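Local coordinates for protein histone-lysine N-methyltransferase, H3 lysine-9 specific SUVH6 (Arabidopsis thaliana, PDB 6A5K) that transfers methyl groups from S-adenosylmethionine to histone H3 and probably recognises non-CG DNA methylation through its SRA domain, at residues R22-Q26 and N317-V323; L16-C21 and A48-L52; S164-P170 and L195-Y201. The protein carries 1 engineered substitution. Residues are numbered along the deposited sequence.

Contact 1 of 3, residues R22-Q26 and N317-V323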
loop_
_atom_site.group_PDB
_atom_site.type_symbol
_atom_site.label_atom_id
_atom_site.label_comp_id
_atom_site.label_asym_id
_atom_site.label_seq_id
_atom_site.Cartn_x
_atom_site.Cartn_y
_atom_site.Cartn_z
ATOM N N ARG A 22 3.031 13.215 -3.937
ATOM C CA ARG A 22 4.413 12.833 -4.199
ATOM C C ARG A 22 4.968 13.511 -5.450
ATOM O O ARG A 22 6.184 13.662 -5.585
ATOM C CB ARG A 22 4.525 11.312 -4.293
ATOM C CG ARG A 22 4.293 10.645 -2.928
ATOM C CD ARG A 22 4.869 9.236 -2.836
ATOM N NE ARG A 22 4.918 8.770 -1.450
ATOM C CZ ARG A 22 5.928 9.002 -0.617
ATOM N NH1 ARG A 22 6.982 9.698 -1.025
ATOM N NH2 ARG A 22 5.887 8.540 0.628
ATOM N N LYS A 23 4.095 13.944 -6.352
ATOM C CA LYS A 23 4.563 14.734 -7.493
ATOM C C LYS A 23 4.940 16.154 -7.048
ATOM O O LYS A 23 5.940 16.725 -7.504
ATOM C CB LYS A 23 3.506 14.775 -8.598
ATOM C CG LYS A 23 3.882 15.667 -9.780
ATOM C CD LYS A 23 5.110 15.154 -10.525
ATOM C CE LYS A 23 4.904 13.741 -11.050
ATOM N NZ LYS A 23 5.959 13.357 -12.032
ATOM N N ILE A 24 4.142 16.726 -6.151
ATOM C CA ILE A 24 4.476 18.033 -5.590
ATOM C C ILE A 24 5.803 17.942 -4.831
ATOM O O ILE A 24 6.687 18.809 -4.966
ATOM C CB ILE A 24 3.371 18.556 -4.652
ATOM C CG1 ILE A 24 2.082 18.810 -5.432
ATOM C CG2 ILE A 24 3.815 19.837 -3.950
ATOM C CD1 ILE A 24 0.895 19.146 -4.543
ATOM N N LEU A 25 5.948 16.876 -4.051
ATOM C CA LEU A 25 7.177 16.663 -3.295
ATOM C C LEU A 25 8.367 16.470 -4.231
ATOM O O LEU A 25 9.456 16.971 -3.968
ATOM C CB LEU A 25 7.031 15.461 -2.358
ATOM C CG LEU A 25 8.223 15.156 -1.446
ATOM C CD1 LEU A 25 8.449 16.293 -0.459
ATOM C CD2 LEU A 25 8.000 13.851 -0.704
ATOM N N GLN A 26 8.154 15.747 -5.325
ATOM C CA GLN A 26 9.206 15.523 -6.309
ATOM C C GLN A 26 9.669 16.853 -6.892
ATOM O O GLN A 26 10.863 17.075 -7.094
ATOM C CB GLN A 26 8.719 14.592 -7.428
ATOM C CG GLN A 26 9.789 14.216 -8.449
ATOM C CD GLN A 26 9.203 13.514 -9.666
ATOM O OE1 GLN A 26 8.172 13.930 -10.193
ATOM N NE2 GLN A 26 9.854 12.439 -10.109
ATOM N N ASN A 317 10.941 9.538 -4.470
ATOM C CA ASN A 317 11.100 10.626 -3.513
ATOM C C ASN A 317 12.294 10.342 -2.609
ATOM O O ASN A 317 12.825 9.235 -2.599
ATOM C CB ASN A 317 9.831 10.829 -2.676
ATOM C CG ASN A 317 8.688 11.411 -3.488
ATOM O OD1 ASN A 317 7.616 10.818 -3.580
ATOM N ND2 ASN A 317 8.919 12.574 -4.091
ATOM N N PHE A 318 12.705 11.333 -1.828
ATOM C CA PHE A 318 13.895 11.177 -0.997
ATOM C C PHE A 318 13.693 10.141 0.114
ATOM O O PHE A 318 14.665 9.674 0.712
ATOM C CB PHE A 318 14.312 12.519 -0.389
ATOM C CG PHE A 318 14.939 13.473 -1.375
ATOM C CD1 PHE A 318 15.066 13.132 -2.715
ATOM C CD2 PHE A 318 15.411 14.705 -0.955
ATOM C CE1 PHE A 318 15.638 14.009 -3.618
ATOM C CE2 PHE A 318 15.993 15.589 -1.853
ATOM C CZ PHE A 318 16.106 15.238 -3.189
ATOM N N ASP A 319 12.441 9.775 0.385
ATOM C CA ASP A 319 12.160 8.793 1.427
ATOM C C ASP A 319 12.090 7.359 0.880
ATOM O O ASP A 319 11.709 6.431 1.595
ATOM C CB ASP A 319 10.861 9.163 2.169
ATOM C CG ASP A 319 9.608 9.054 1.292
ATOM O OD1 ASP A 319 9.705 8.789 0.079
ATOM O OD2 ASP A 319 8.503 9.250 1.835
ATOM N N GLY A 320 12.467 7.181 -0.383
ATOM C CA GLY A 320 12.558 5.853 -0.964
ATOM C C GLY A 320 11.324 5.362 -1.704
ATOM O O GLY A 320 11.384 4.381 -2.435
ATOM N N ALA A 321 10.196 6.035 -1.514
ATOM C CA ALA A 321 8.973 5.651 -2.207
ATOM C C ALA A 321 9.013 6.059 -3.677
ATOM O O ALA A 321 9.532 7.124 -4.017
ATOM C CB ALA A 321 7.760 6.275 -1.518
ATOM N N ILE A 322 8.459 5.214 -4.543
ATOM C CA ILE A 322 8.345 5.534 -5.963
ATOM C C ILE A 322 7.309 6.653 -6.134
ATOM O O ILE A 322 6.283 6.675 -5.452
ATOM C CB ILE A 322 7.956 4.279 -6.798
ATOM C CG1 ILE A 322 8.121 4.527 -8.293
ATOM C CG2 ILE A 322 6.532 3.798 -6.484
ATOM C CD1 ILE A 322 7.797 3.277 -9.134
ATOM N N VAL A 323 7.600 7.612 -7.008
ATOM C CA VAL A 323 6.676 8.720 -7.228
ATOM C C VAL A 323 5.441 8.225 -7.980
ATOM O O VAL A 323 4.305 8.586 -7.660
ATOM C CB VAL A 323 7.348 9.868 -8.011
ATOM C CG1 VAL A 323 6.341 10.965 -8.334
ATOM C CG2 VAL A 323 8.537 10.433 -7.222
#
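Arg22 lays one face of its guanidinium over the methyl group of Ala321, with CZ 3.4 Å from CB, while the edge of the group meets the side chains of Asn317 and Asp319. NH1 donates to Asn317 OD1 (2.9 Å) and weakly to Asp319 OD1 (3.1 Å) and OD2 (3.3 Å), and NH2 forms a salt bridge with Asp319 OD2 (3.0 Å). A type I turn from Asn317 to Gly320 brings these acceptors together, and Asp319 OD1 also takes the backbone N of Ala321 (3.2 Å) in an Asx turn. In return, Asn317 ND2 makes a weak bond to Arg22 O (3.3 Å) and a further bond to Glu29 of the same helix. At the other end, Val323 CG1 lies 4.1 Å from Lys23 CE, and CG2 3.8 Å from Gln26 NE2, which bonds to the carbonyl of Ile314. The N-terminal helix is thus docked on a Pre-SET loop chiefly by a buried arginine whose charge is balanced by Asp319 and whose NH1 also donates to the Asn317 amide.

Contact 2 of 3, residues L16-C21 and A48-L52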
loop_
_atom_site.group_PDB
_atom_site.type_symbol
_atom_site.label_atom_id
_atom_site.label_comp_id
_atom_site.label_asym_id
_atom_site.label_seq_id
_atom_site.Cartn_x
_atom_site.Cartn_y
_atom_site.Cartn_z
ATOM N N LEU A 16 -4.900 8.650 -6.394
ATOM C CA LEU A 16 -4.749 9.935 -7.067
ATOM C C LEU A 16 -4.193 10.990 -6.105
ATOM O O LEU A 16 -3.243 11.712 -6.428
ATOM C CB LEU A 16 -6.091 10.392 -7.641
ATOM C CG LEU A 16 -6.090 11.660 -8.492
ATOM C CD1 LEU A 16 -5.351 11.420 -9.813
ATOM C CD2 LEU A 16 -7.521 12.144 -8.732
ATOM N N PHE A 17 -4.784 11.061 -4.914
ATOM C CA PHE A 17 -4.318 11.988 -3.889
ATOM C C PHE A 17 -2.825 11.813 -3.580
ATOM O O PHE A 17 -2.055 12.783 -3.592
ATOM C CB PHE A 17 -5.132 11.812 -2.603
ATOM C CG PHE A 17 -4.586 12.580 -1.442
ATOM C CD1 PHE A 17 -4.765 13.951 -1.355
ATOM C CD2 PHE A 17 -3.892 11.933 -0.430
ATOM C CE1 PHE A 17 -4.268 14.666 -0.282
ATOM C CE2 PHE A 17 -3.392 12.643 0.647
ATOM C CZ PHE A 17 -3.578 14.014 0.717
ATOM N N HIS A 18 -2.407 10.578 -3.316
ATOM C CA HIS A 18 -1.003 10.355 -2.981
ATOM C C HIS A 18 -0.082 10.595 -4.173
ATOM O O HIS A 18 1.062 11.037 -4.003
ATOM C CB HIS A 18 -0.810 8.949 -2.404
ATOM C CG HIS A 18 -1.226 8.852 -0.971
ATOM N ND1 HIS A 18 -0.435 9.316 0.060
ATOM C CD2 HIS A 18 -2.370 8.409 -0.399
ATOM C CE1 HIS A 18 -1.067 9.140 1.208
ATOM N NE2 HIS A 18 -2.245 8.597 0.958
ATOM N N GLY A 19 -0.590 10.331 -5.372
ATOM C CA GLY A 19 0.150 10.625 -6.587
ATOM C C GLY A 19 0.462 12.108 -6.664
ATOM O O GLY A 19 1.604 12.509 -6.908
ATOM N N VAL A 20 -0.557 12.931 -6.434
ATOM C CA VAL A 20 -0.375 14.380 -6.451
ATOM C C VAL A 20 0.567 14.858 -5.337
ATOM O O VAL A 20 1.458 15.683 -5.582
ATOM C CB VAL A 20 -1.733 15.108 -6.334
ATOM C CG1 VAL A 20 -1.523 16.617 -6.191
ATOM C CG2 VAL A 20 -2.591 14.791 -7.552
ATOM N N CYS A 21 0.371 14.344 -4.120
ATOM C CA CYS A 21 1.292 14.637 -3.015
ATOM C C CYS A 21 2.755 14.401 -3.403
ATOM O O CYS A 21 3.621 15.269 -3.215
ATOM C CB CYS A 21 0.974 13.775 -1.787
ATOM S SG CYS A 21 -0.509 14.234 -0.869
ATOM N N ALA A 48 -2.460 19.170 -2.355
ATOM C CA ALA A 48 -3.094 18.078 -3.079
ATOM C C ALA A 48 -4.597 18.078 -2.842
ATOM O O ALA A 48 -5.381 17.867 -3.774
ATOM C CB ALA A 48 -2.490 16.728 -2.668
ATOM N N SER A 49 -4.989 18.309 -1.591
ATOM C CA SER A 49 -6.405 18.379 -1.241
ATOM C C SER A 49 -7.095 19.486 -2.023
ATOM O O SER A 49 -8.193 19.291 -2.537
ATOM C CB SER A 49 -6.598 18.607 0.267
ATOM O OG SER A 49 -6.118 17.508 1.024
ATOM N N THR A 50 -6.457 20.653 -2.097
ATOM C CA THR A 50 -7.033 21.774 -2.832
ATOM C C THR A 50 -7.220 21.417 -4.301
ATOM O O THR A 50 -8.275 21.699 -4.893
ATOM C CB THR A 50 -6.159 23.039 -2.717
ATOM O OG1 THR A 50 -6.178 23.503 -1.361
ATOM C CG2 THR A 50 -6.685 24.135 -3.626
ATOM N N ILE A 51 -6.206 20.775 -4.882
ATOM C CA ILE A 51 -6.270 20.383 -6.290
ATOM C C ILE A 51 -7.408 19.391 -6.555
ATOM O O ILE A 51 -8.182 19.557 -7.502
ATOM C CB ILE A 51 -4.924 19.790 -6.762
ATOM C CG1 ILE A 51 -3.862 20.899 -6.800
ATOM C CG2 ILE A 51 -5.061 19.159 -8.138
ATOM C CD1 ILE A 51 -2.446 20.387 -6.933
ATOM N N LEU A 52 -7.535 18.382 -5.701
ATOM C CA LEU A 52 -8.615 17.411 -5.857
ATOM C C LEU A 52 -9.991 18.052 -5.655
ATOM O O LEU A 52 -10.954 17.716 -6.344
ATOM C CB LEU A 52 -8.425 16.240 -4.885
ATOM C CG LEU A 52 -7.700 15.006 -5.431
ATOM C CD1 LEU A 52 -6.211 15.242 -5.659
ATOM C CD2 LEU A 52 -7.921 13.813 -4.514
#
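Apolar packing dominates where segment 16-21 of helix 5-29 meets segment 48-52 of helix 44-54, joining these two N-terminal helices; the local axes pass 9.4 Å apart at 127° between their N-to-C directions, a steep and broadly antiparallel crossing. The backbones come nearest at Cys21 and Ala48, whose CA atoms are 5.6 Å apart. Ala48 is small enough to enter a pocket on the facing helix: its CB touches Phe17 CE1 at 3.6 Å, Val20 CG1 at 3.7 Å and Cys21 SG at 3.7 Å. One turn further on, Leu52 makes the second cluster, with CD2 3.9 Å from Phe17 CB, CD1 4.1 Å from Val20 CG2, and CG 4.4 Å from Leu16 CD2. Val20 therefore sits between the two clusters, and its CG1 also meets Ile51 CD1 at 4.0 Å.

The aromatic contribution comes from Phe17. Its CA-to-CB bond runs sideways, yet in the t rotamer the ring swings nearer the partner helix, presenting its edge to Leu52 CD2.

Polar atoms play a minor part. Ser49 OG approaches Phe17 CE1 at 3.6 Å, but the hydroxyl is hydrogen-bonded to the carbonyl of Asp45 within its own helix, so it can lie beside the ring with its polar need met.

Helix 412-420 closes one flank through Leu420, which touches Leu16, Val20 and Leu52, and helix 81-87 meets Phe17 and Ser49 through Ile86. With no polar pair between these two segments, their mutual placement here rests on side-chain shape and the burial of apolar surface.

Contact 3 of 3, residues S164-P170 and L195-Y201; sequences SIEKQTP and LYLVEKY
Ile165 and Val198 form the apolar centre where the end of a helix lies across a β-strand. Their CA atoms are 4.9 Å apart and their CG1 atoms 3.5 Å apart, with Ile165 in the m,t rotamer and Val198 in t. Ile165 CD1 continues to the edge of the Tyr201 ring (3.7 Å from CD2), and Ser164 CB rests 3.6 Å from Val198 CG2. Further along, Pro170 CB lies 4.3 Å from Leu195 CD1.

Helical geometry holds through Lys167; Gln168 then takes positive phi (53/45), turning the chain so that Thr169 and Pro170 run extended, with Pro170 and Leu197 CA atoms 5.3 Å apart. Strand 195-201 is extended except at Glu199 (-98/-40). This residue and Lys200 both pair with Gln216, as in a classic β bulge.

At the polar edge, Gln168 NE2 donates to Ile165 O (2.7 Å) and to Val198 O (3.1 Å). Ile165 CA and Pro170 CA make CA-H...O contacts to Val198 O (3.4 Å) and Tyr196 O (3.5 Å). One water bridges Ser164 O (2.9 Å), Thr169 O (2.8 Å) and Val198 N (2.8 Å).

Within the SRA domain, this helix-to-strand turn leads into strand 171-176, which pairs antiparallel with strand 190-205. Strand 211-219 flanks the latter, while Ser164 OG bonds to Ala108 N of strand 105-113.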
loop_
_atom_site.group_PDB
_atom_site.type_symbol
_atom_site.label_atom_id
_atom_site.label_comp_id
_atom_site.label_asym_id
_atom_site.label_seq_id
_atom_site.Cartn_x
_atom_site.Cartn_y
_atom_site.Cartn_z
ATOM N N SER A 164 -25.286 10.650 21.349
ATOM C CA SER A 164 -25.167 9.328 20.732
ATOM C C SER A 164 -25.552 8.212 21.702
ATOM O O SER A 164 -26.104 7.192 21.296
ATOM C CB SER A 164 -23.740 9.093 20.215
ATOM O OG SER A 164 -23.484 9.847 19.041
ATOM N N ILE A 165 -25.251 8.413 22.984
ATOM C CA ILE A 165 -25.628 7.461 24.026
ATOM C C ILE A 165 -27.140 7.260 24.083
ATOM O O ILE A 165 -27.632 6.127 24.101
ATOM C CB ILE A 165 -25.137 7.921 25.412
ATOM C CG1 ILE A 165 -23.615 8.061 25.415
ATOM C CG2 ILE A 165 -25.585 6.949 26.498
ATOM C CD1 ILE A 165 -23.057 8.668 26.687
ATOM N N GLU A 166 -27.872 8.368 24.104
ATOM C CA GLU A 166 -29.330 8.303 24.193
ATOM C C GLU A 166 -29.953 7.737 22.928
ATOM O O GLU A 166 -30.910 6.967 23.003
ATOM C CB GLU A 166 -29.937 9.679 24.476
ATOM C CG GLU A 166 -29.169 10.524 25.468
ATOM C CD GLU A 166 -29.585 11.985 25.422
ATOM O OE1 GLU A 166 -30.636 12.289 24.812
ATOM O OE2 GLU A 166 -28.871 12.827 26.007
ATOM N N LYS A 167 -29.422 8.113 21.766
ATOM C CA LYS A 167 -30.001 7.635 20.510
ATOM C C LYS A 167 -29.488 6.245 20.118
ATOM O O LYS A 167 -30.107 5.557 19.302
ATOM C CB LYS A 167 -29.724 8.631 19.380
ATOM C CG LYS A 167 -30.161 10.054 19.683
ATOM C CD LYS A 167 -31.670 10.175 19.719
ATOM C CE LYS A 167 -32.105 11.589 19.377
ATOM N NZ LYS A 167 -32.114 12.466 20.581
ATOM N N GLN A 168 -28.367 5.841 20.710
ATOM C CA GLN A 168 -27.708 4.580 20.370
ATOM C C GLN A 168 -27.459 4.480 18.870
ATOM O O GLN A 168 -27.700 3.449 18.246
ATOM C CB GLN A 168 -28.524 3.389 20.872
ATOM C CG GLN A 168 -28.402 3.187 22.375
ATOM C CD GLN A 168 -26.973 2.879 22.796
ATOM O OE1 GLN A 168 -26.429 1.825 22.465
ATOM N NE2 GLN A 168 -26.352 3.811 23.515
ATOM N N THR A 169 -26.974 5.579 18.308
ATOM C CA THR A 169 -26.595 5.643 16.902
ATOM C C THR A 169 -25.112 5.313 16.731
ATOM O O THR A 169 -24.308 5.591 17.621
ATOM C CB THR A 169 -26.898 7.032 16.322
ATOM O OG1 THR A 169 -26.464 8.031 17.251
ATOM C CG2 THR A 169 -28.393 7.192 16.083
ATOM N N PRO A 170 -24.742 4.714 15.586
ATOM C CA PRO A 170 -23.356 4.269 15.404
ATOM C C PRO A 170 -22.355 5.421 15.251
ATOM O O PRO A 170 -22.702 6.506 14.779
ATOM C CB PRO A 170 -23.426 3.434 14.119
ATOM C CG PRO A 170 -24.556 4.044 13.351
ATOM C CD PRO A 170 -25.573 4.431 14.399
ATOM N N LEU A 195 -17.482 0.456 13.464
ATOM C CA LEU A 195 -18.596 1.131 14.110
ATOM C C LEU A 195 -18.717 0.771 15.581
ATOM O O LEU A 195 -18.581 -0.392 15.963
ATOM C CB LEU A 195 -19.905 0.799 13.392
ATOM C CG LEU A 195 -19.982 1.202 11.920
ATOM C CD1 LEU A 195 -21.340 0.825 11.346
ATOM C CD2 LEU A 195 -19.729 2.684 11.761
ATOM N N TYR A 196 -18.975 1.787 16.399
ATOM C CA TYR A 196 -19.085 1.627 17.841
ATOM C C TYR A 196 -20.371 2.271 18.347
ATOM O O TYR A 196 -20.956 3.124 17.674
ATOM C CB TYR A 196 -17.888 2.264 18.558
ATOM C CG TYR A 196 -16.574 1.515 18.449
ATOM C CD1 TYR A 196 -15.944 1.024 19.585
ATOM C CD2 TYR A 196 -15.954 1.320 17.214
ATOM C CE1 TYR A 196 -14.737 0.346 19.503
ATOM C CE2 TYR A 196 -14.748 0.645 17.120
ATOM C CZ TYR A 196 -14.142 0.163 18.263
ATOM O OH TYR A 196 -12.944 -0.512 18.176
ATOM N N LEU A 197 -20.798 1.866 19.539
ATOM C CA LEU A 197 -21.878 2.545 20.236
ATOM C C LEU A 197 -21.300 3.245 21.456
ATOM O O LEU A 197 -20.370 2.736 22.082
ATOM C CB LEU A 197 -22.977 1.565 20.654
ATOM C CG LEU A 197 -23.785 0.903 19.530
ATOM C CD1 LEU A 197 -24.773 -0.113 20.087
ATOM C CD2 LEU A 197 -24.513 1.945 18.692
ATOM N N VAL A 198 -21.841 4.411 21.794
ATOM C CA VAL A 198 -21.413 5.114 22.999
ATOM C C VAL A 198 -22.293 4.683 24.181
ATOM O O VAL A 198 -23.517 4.791 24.129
ATOM C CB VAL A 198 -21.475 6.647 22.814
ATOM C CG1 VAL A 198 -20.598 7.338 23.845
ATOM C CG2 VAL A 198 -21.027 7.031 21.391
ATOM N N GLU A 199 -21.660 4.190 25.239
ATOM C CA GLU A 199 -22.379 3.578 26.356
ATOM C C GLU A 199 -22.577 4.524 27.533
ATOM O O GLU A 199 -23.630 4.522 28.172
ATOM C CB GLU A 199 -21.642 2.322 26.834
ATOM C CG GLU A 199 -21.579 1.210 25.804
ATOM C CD GLU A 199 -20.973 -0.064 26.359
ATOM O OE1 GLU A 199 -20.061 0.028 27.207
ATOM O OE2 GLU A 199 -21.414 -1.160 25.950
ATOM N N LYS A 200 -21.560 5.323 27.828
ATOM C CA LYS A 200 -21.634 6.243 28.957
ATOM C C LYS A 200 -20.552 7.298 28.857
ATOM O O LYS A 200 -19.587 7.146 28.105
ATOM C CB LYS A 200 -21.497 5.489 30.285
ATOM C CG LYS A 200 -20.128 4.861 30.499
ATOM C CD LYS A 200 -20.048 4.156 31.855
ATOM C CE LYS A 200 -18.783 3.315 31.975
ATOM N NZ LYS A 200 -18.732 2.570 33.272
ATOM N N TYR A 201 -20.718 8.374 29.615
ATOM C CA TYR A 201 -19.666 9.364 29.720
ATOM C C TYR A 201 -19.532 9.843 31.157
ATOM O O TYR A 201 -20.423 9.653 31.990
ATOM C CB TYR A 201 -19.918 10.541 28.773
ATOM C CG TYR A 201 -20.905 11.572 29.268
ATOM C CD1 TYR A 201 -20.465 12.764 29.822
ATOM C CD2 TYR A 201 -22.273 11.365 29.162
ATOM C CE1 TYR A 201 -21.359 13.715 30.275
ATOM C CE2 TYR A 201 -23.176 12.311 29.609
ATOM C CZ TYR A 201 -22.711 13.483 30.163
ATOM O OH TYR A 201 -23.598 14.430 30.610
HETATM O O HOH W 1 -24.167 5.229 20.419
#

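In the fold
Contacts 1 and 2 use successive parts of helix 5-29, and their centres are 13 Å apart. Ile24 joins them directly, its CD1 lying 4.0 Å from Ala48 N and 4.3 Å from Ile51 CD1. One helix thus packs on helix 44-54 and on a Pre-SET loop lying in sequence between the zinc ligands Cys306 and Cys332. Contact 3 is remote, within the SRA domain: its centre is about 42 Å from that of contact 1 and 34 Å from that of contact 2, with nearest atoms about 27 and 21 Å away. None of the six segments supplies a zinc-binding cysteine or a residue of the S-adenosylmethionine pocket.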